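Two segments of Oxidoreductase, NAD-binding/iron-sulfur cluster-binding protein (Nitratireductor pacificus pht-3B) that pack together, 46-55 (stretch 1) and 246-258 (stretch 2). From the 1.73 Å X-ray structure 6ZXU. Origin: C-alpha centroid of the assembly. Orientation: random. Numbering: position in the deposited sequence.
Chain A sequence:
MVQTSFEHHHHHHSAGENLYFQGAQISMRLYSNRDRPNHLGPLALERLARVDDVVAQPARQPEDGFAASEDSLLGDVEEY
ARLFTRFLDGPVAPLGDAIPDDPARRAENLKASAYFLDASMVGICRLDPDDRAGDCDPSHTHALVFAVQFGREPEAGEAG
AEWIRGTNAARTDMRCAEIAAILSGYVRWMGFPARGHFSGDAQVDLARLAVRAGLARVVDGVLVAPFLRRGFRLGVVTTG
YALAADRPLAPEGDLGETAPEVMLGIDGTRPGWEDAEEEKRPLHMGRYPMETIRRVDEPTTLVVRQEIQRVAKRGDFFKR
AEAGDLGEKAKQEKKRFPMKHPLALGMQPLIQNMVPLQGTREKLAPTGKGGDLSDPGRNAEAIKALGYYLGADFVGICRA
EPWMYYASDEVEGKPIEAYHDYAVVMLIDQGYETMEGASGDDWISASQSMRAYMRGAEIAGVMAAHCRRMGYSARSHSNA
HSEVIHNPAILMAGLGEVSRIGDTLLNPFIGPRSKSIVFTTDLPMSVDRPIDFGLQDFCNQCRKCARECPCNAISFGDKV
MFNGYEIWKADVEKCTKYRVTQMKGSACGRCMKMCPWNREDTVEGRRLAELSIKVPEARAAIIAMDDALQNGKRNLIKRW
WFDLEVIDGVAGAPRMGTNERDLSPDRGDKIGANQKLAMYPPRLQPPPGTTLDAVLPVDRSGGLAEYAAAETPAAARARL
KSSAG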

# COMPACT_ATOMS: atom_id res chain seq x y z
N GLU A 46 -1.39 6.63 -25.49
CA GLU A 46 -0.59 6.83 -26.67
C GLU A 46 -1.28 6.44 -27.96
O GLU A 46 -0.73 6.66 -29.04
CB GLU A 46 0.77 6.10 -26.52
CG GLU A 46 0.72 4.58 -26.74
CD GLU A 46 0.24 3.72 -25.51
OE1 GLU A 46 -0.17 4.29 -24.45
OE2 GLU A 46 0.23 2.47 -25.65
N ARG A 47 -2.47 5.86 -27.91
CA ARG A 47 -3.22 5.52 -29.12
C ARG A 47 -4.37 6.47 -29.37
O ARG A 47 -5.18 6.22 -30.25
CB ARG A 47 -3.73 4.06 -29.00
CG ARG A 47 -2.60 3.06 -29.05
CD ARG A 47 -3.15 1.65 -29.09
NE ARG A 47 -2.09 0.66 -29.20
CZ ARG A 47 -1.71 0.07 -30.33
NH1 ARG A 47 -2.27 0.39 -31.48
NH2 ARG A 47 -0.74 -0.84 -30.30
N LEU A 48 -4.46 7.56 -28.62
CA LEU A 48 -5.53 8.52 -28.83
C LEU A 48 -5.05 9.58 -29.84
O LEU A 48 -3.87 9.91 -29.90
CB LEU A 48 -5.88 9.21 -27.55
CG LEU A 48 -6.38 8.22 -26.47
CD1 LEU A 48 -6.72 8.97 -25.23
CD2 LEU A 48 -7.58 7.42 -26.93
N ALA A 49 -6.02 10.13 -30.57
CA ALA A 49 -5.72 11.16 -31.57
C ALA A 49 -5.36 12.47 -30.86
O ALA A 49 -6.08 12.91 -30.01
CB ALA A 49 -6.93 11.38 -32.43
N ARG A 50 -4.24 13.04 -31.24
CA ARG A 50 -3.72 14.27 -30.67
C ARG A 50 -3.33 15.30 -31.79
O ARG A 50 -3.12 14.95 -32.94
CB ARG A 50 -2.52 13.94 -29.85
CG ARG A 50 -2.91 13.21 -28.57
CD ARG A 50 -1.73 12.92 -27.66
NE ARG A 50 -2.19 11.89 -26.73
CZ ARG A 50 -2.86 12.11 -25.63
NH1 ARG A 50 -3.11 13.37 -25.22
NH2 ARG A 50 -3.29 11.05 -24.91
N VAL A 51 -3.30 16.56 -31.40
CA VAL A 51 -2.84 17.65 -32.20
C VAL A 51 -1.89 18.51 -31.37
O VAL A 51 -1.80 18.34 -30.12
CB VAL A 51 -4.01 18.49 -32.71
CG1 VAL A 51 -4.94 17.66 -33.60
CG2 VAL A 51 -4.78 19.09 -31.58
N ASP A 52 -1.18 19.44 -32.00
CA ASP A 52 -0.17 20.24 -31.29
C ASP A 52 -0.76 21.27 -30.34
O ASP A 52 -0.10 21.60 -29.32
CB ASP A 52 0.79 20.93 -32.30
CG ASP A 52 1.89 19.96 -32.87
OD1 ASP A 52 1.88 18.74 -32.53
OD2 ASP A 52 2.78 20.41 -33.69
N ASP A 53 -1.93 21.82 -30.64
CA ASP A 53 -2.49 22.92 -29.86
C ASP A 53 -3.99 22.93 -30.03
O ASP A 53 -4.54 22.45 -31.01
CB ASP A 53 -2.04 24.33 -30.32
CG ASP A 53 -0.58 24.63 -30.05
OD1 ASP A 53 0.27 24.17 -30.91
OD2 ASP A 53 -0.29 25.40 -29.03
N VAL A 54 -4.66 23.50 -29.04
CA VAL A 54 -6.11 23.71 -29.17
C VAL A 54 -6.42 25.07 -28.62
O VAL A 54 -5.64 25.62 -27.86
CB VAL A 54 -7.00 22.65 -28.45
CG1 VAL A 54 -6.87 21.30 -29.16
CG2 VAL A 54 -6.68 22.52 -26.96
N VAL A 55 -7.57 25.58 -28.97
CA VAL A 55 -8.04 26.88 -28.46
C VAL A 55 -8.68 26.68 -27.09
O VAL A 55 -9.55 25.85 -26.92
CB VAL A 55 -9.05 27.53 -29.43
CG1 VAL A 55 -9.38 28.94 -29.01
CG2 VAL A 55 -8.44 27.57 -30.84
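Stretch 2, residues 246-258: DRPLAPEGDLGET

Stretch 2 (246-258), without regular helix or strand, runs antiparallel to the loop of stretch 1, extended from Asp246 to Ala250; Arg247 lies near Asp52, Leu249 near Arg50 (CA to CA 4.2 Å) and Leu255, after the chain turns through Pro251 to Asp254, near Ala49. Buried Leu48, Leu249, Leu255 and Pro248 form the apolar centre. Leu48 packs on two leucines, its CD1 4.0 Å from Leu249 CD2 and its CD2 4.2 Å from Leu255 CB, while Ala49 CB meets Ala250 CB at 3.9 Å. Val54 CG2 lies 4.0 Å from Pro248 CB; on the outer, more exposed side of the apolar packing, Val51 CG2 and Val54 CG1 each lie 4.0 Å from Pro251, at CD and CG respectively. The backbones join in a single beta bridge, Arg50 with Leu249: Ala250 N donates to Ala49 O (2.9 Å, nearly linear) and Val51 N to Pro248 O (3.1 Å). Beyond the turn, Leu255 O accepts from Ala49 N (3.0 Å). Gly256, at phi 100°, brings its backbone close to Arg47, and water 1 donates to both Arg47 O (2.9 Å) and Gly256 O (2.8 Å). At the polar edge, Arg50 NH1 donates to Arg247 O (3.1 Å) with Leu249 CD2 over one guanidinium face. Arg247 points toward stretch 1; Val51 O lies over one face of its guanidinium, and at the edge NE forms a salt bridge with Asp52 OD1 (2.7 Å).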

# COMPACT_ATOMS: atom_id res chain seq x y z
N ASP A 246 3.38 17.28 -23.39
CA ASP A 246 2.51 16.42 -24.17
C ASP A 246 1.66 17.26 -25.07
O ASP A 246 1.78 18.45 -25.06
CB ASP A 246 1.62 15.58 -23.21
CG ASP A 246 2.47 14.53 -22.41
OD1 ASP A 246 3.08 13.65 -23.02
OD2 ASP A 246 2.57 14.57 -21.15
N ARG A 247 0.82 16.62 -25.85
CA ARG A 247 -0.03 17.32 -26.79
C ARG A 247 -1.46 17.14 -26.46
O ARG A 247 -1.86 16.08 -26.04
CB ARG A 247 0.31 16.79 -28.21
CG ARG A 247 1.78 16.98 -28.53
CD ARG A 247 2.32 16.21 -29.71
NE ARG A 247 1.62 16.55 -30.91
CZ ARG A 247 0.99 15.68 -31.68
NH1 ARG A 247 0.95 14.37 -31.38
NH2 ARG A 247 0.39 16.13 -32.80
N PRO A 248 -2.29 18.17 -26.68
CA PRO A 248 -3.70 18.00 -26.46
C PRO A 248 -4.41 16.96 -27.34
O PRO A 248 -3.91 16.53 -28.38
CB PRO A 248 -4.27 19.39 -26.73
CG PRO A 248 -3.21 20.02 -27.61
CD PRO A 248 -1.93 19.52 -27.08
N LEU A 249 -5.60 16.58 -26.93
CA LEU A 249 -6.37 15.62 -27.66
C LEU A 249 -6.97 16.33 -28.87
O LEU A 249 -7.35 17.51 -28.79
CB LEU A 249 -7.50 15.04 -26.78
CG LEU A 249 -7.09 14.23 -25.56
CD1 LEU A 249 -8.28 14.08 -24.62
CD2 LEU A 249 -6.56 12.88 -25.96
N ALA A 250 -7.12 15.60 -29.97
CA ALA A 250 -7.84 16.13 -31.09
C ALA A 250 -9.22 16.62 -30.62
O ALA A 250 -9.96 15.89 -29.99
CB ALA A 250 -8.01 15.08 -32.19
N PRO A 251 -9.60 17.84 -30.99
CA PRO A 251 -10.73 18.41 -30.26
C PRO A 251 -12.08 17.94 -30.69
O PRO A 251 -13.03 18.15 -29.95
CB PRO A 251 -10.57 19.92 -30.51
CG PRO A 251 -9.71 20.05 -31.69
CD PRO A 251 -8.81 18.87 -31.70
N GLU A 252 -12.18 17.36 -31.88
CA GLU A 252 -13.45 16.93 -32.45
C GLU A 252 -13.36 15.49 -32.88
O GLU A 252 -12.37 15.04 -33.43
CB GLU A 252 -13.84 17.82 -33.69
N GLY A 253 -14.45 14.76 -32.66
CA GLY A 253 -14.56 13.42 -33.22
C GLY A 253 -13.97 12.32 -32.36
O GLY A 253 -13.48 12.53 -31.25
N ASP A 254 -13.97 11.13 -32.92
CA ASP A 254 -13.62 9.93 -32.22
C ASP A 254 -12.12 9.91 -31.92
O ASP A 254 -11.30 10.05 -32.82
CB ASP A 254 -13.94 8.75 -33.17
CG ASP A 254 -13.94 7.41 -32.51
OD1 ASP A 254 -13.31 7.15 -31.47
OD2 ASP A 254 -14.67 6.55 -33.07
N LEU A 255 -11.77 9.69 -30.66
CA LEU A 255 -10.36 9.73 -30.31
C LEU A 255 -9.65 8.46 -30.56
O LEU A 255 -8.42 8.40 -30.49
CB LEU A 255 -10.23 10.13 -28.85
CG LEU A 255 -10.55 11.58 -28.54
CD1 LEU A 255 -10.49 11.79 -27.01
CD2 LEU A 255 -9.60 12.52 -29.25
N GLY A 256 -10.40 7.38 -30.76
CA GLY A 256 -9.82 6.07 -30.92
C GLY A 256 -9.86 5.17 -29.67
O GLY A 256 -9.11 4.18 -29.60
N GLU A 257 -10.70 5.51 -28.69
CA GLU A 257 -10.79 4.77 -27.42
C GLU A 257 -11.33 3.37 -27.60
O GLU A 257 -11.08 2.51 -26.77
CB GLU A 257 -11.76 5.44 -26.44
CG GLU A 257 -11.30 6.73 -25.85
CD GLU A 257 -12.46 7.52 -25.17
OE1 GLU A 257 -12.72 8.69 -25.71
OE2 GLU A 257 -13.08 7.03 -24.11
N THR A 258 -12.02 3.10 -28.68
CA THR A 258 -12.52 1.74 -28.89
C THR A 258 -11.92 1.05 -30.10
O THR A 258 -12.46 0.05 -30.56
CB THR A 258 -14.03 1.78 -29.04
OG1 THR A 258 -14.36 2.63 -30.14
CG2 THR A 258 -14.66 2.27 -27.72
O HOH W 1 -6.86 4.04 -31.19
O HOH W 2 -0.74 13.81 -34.19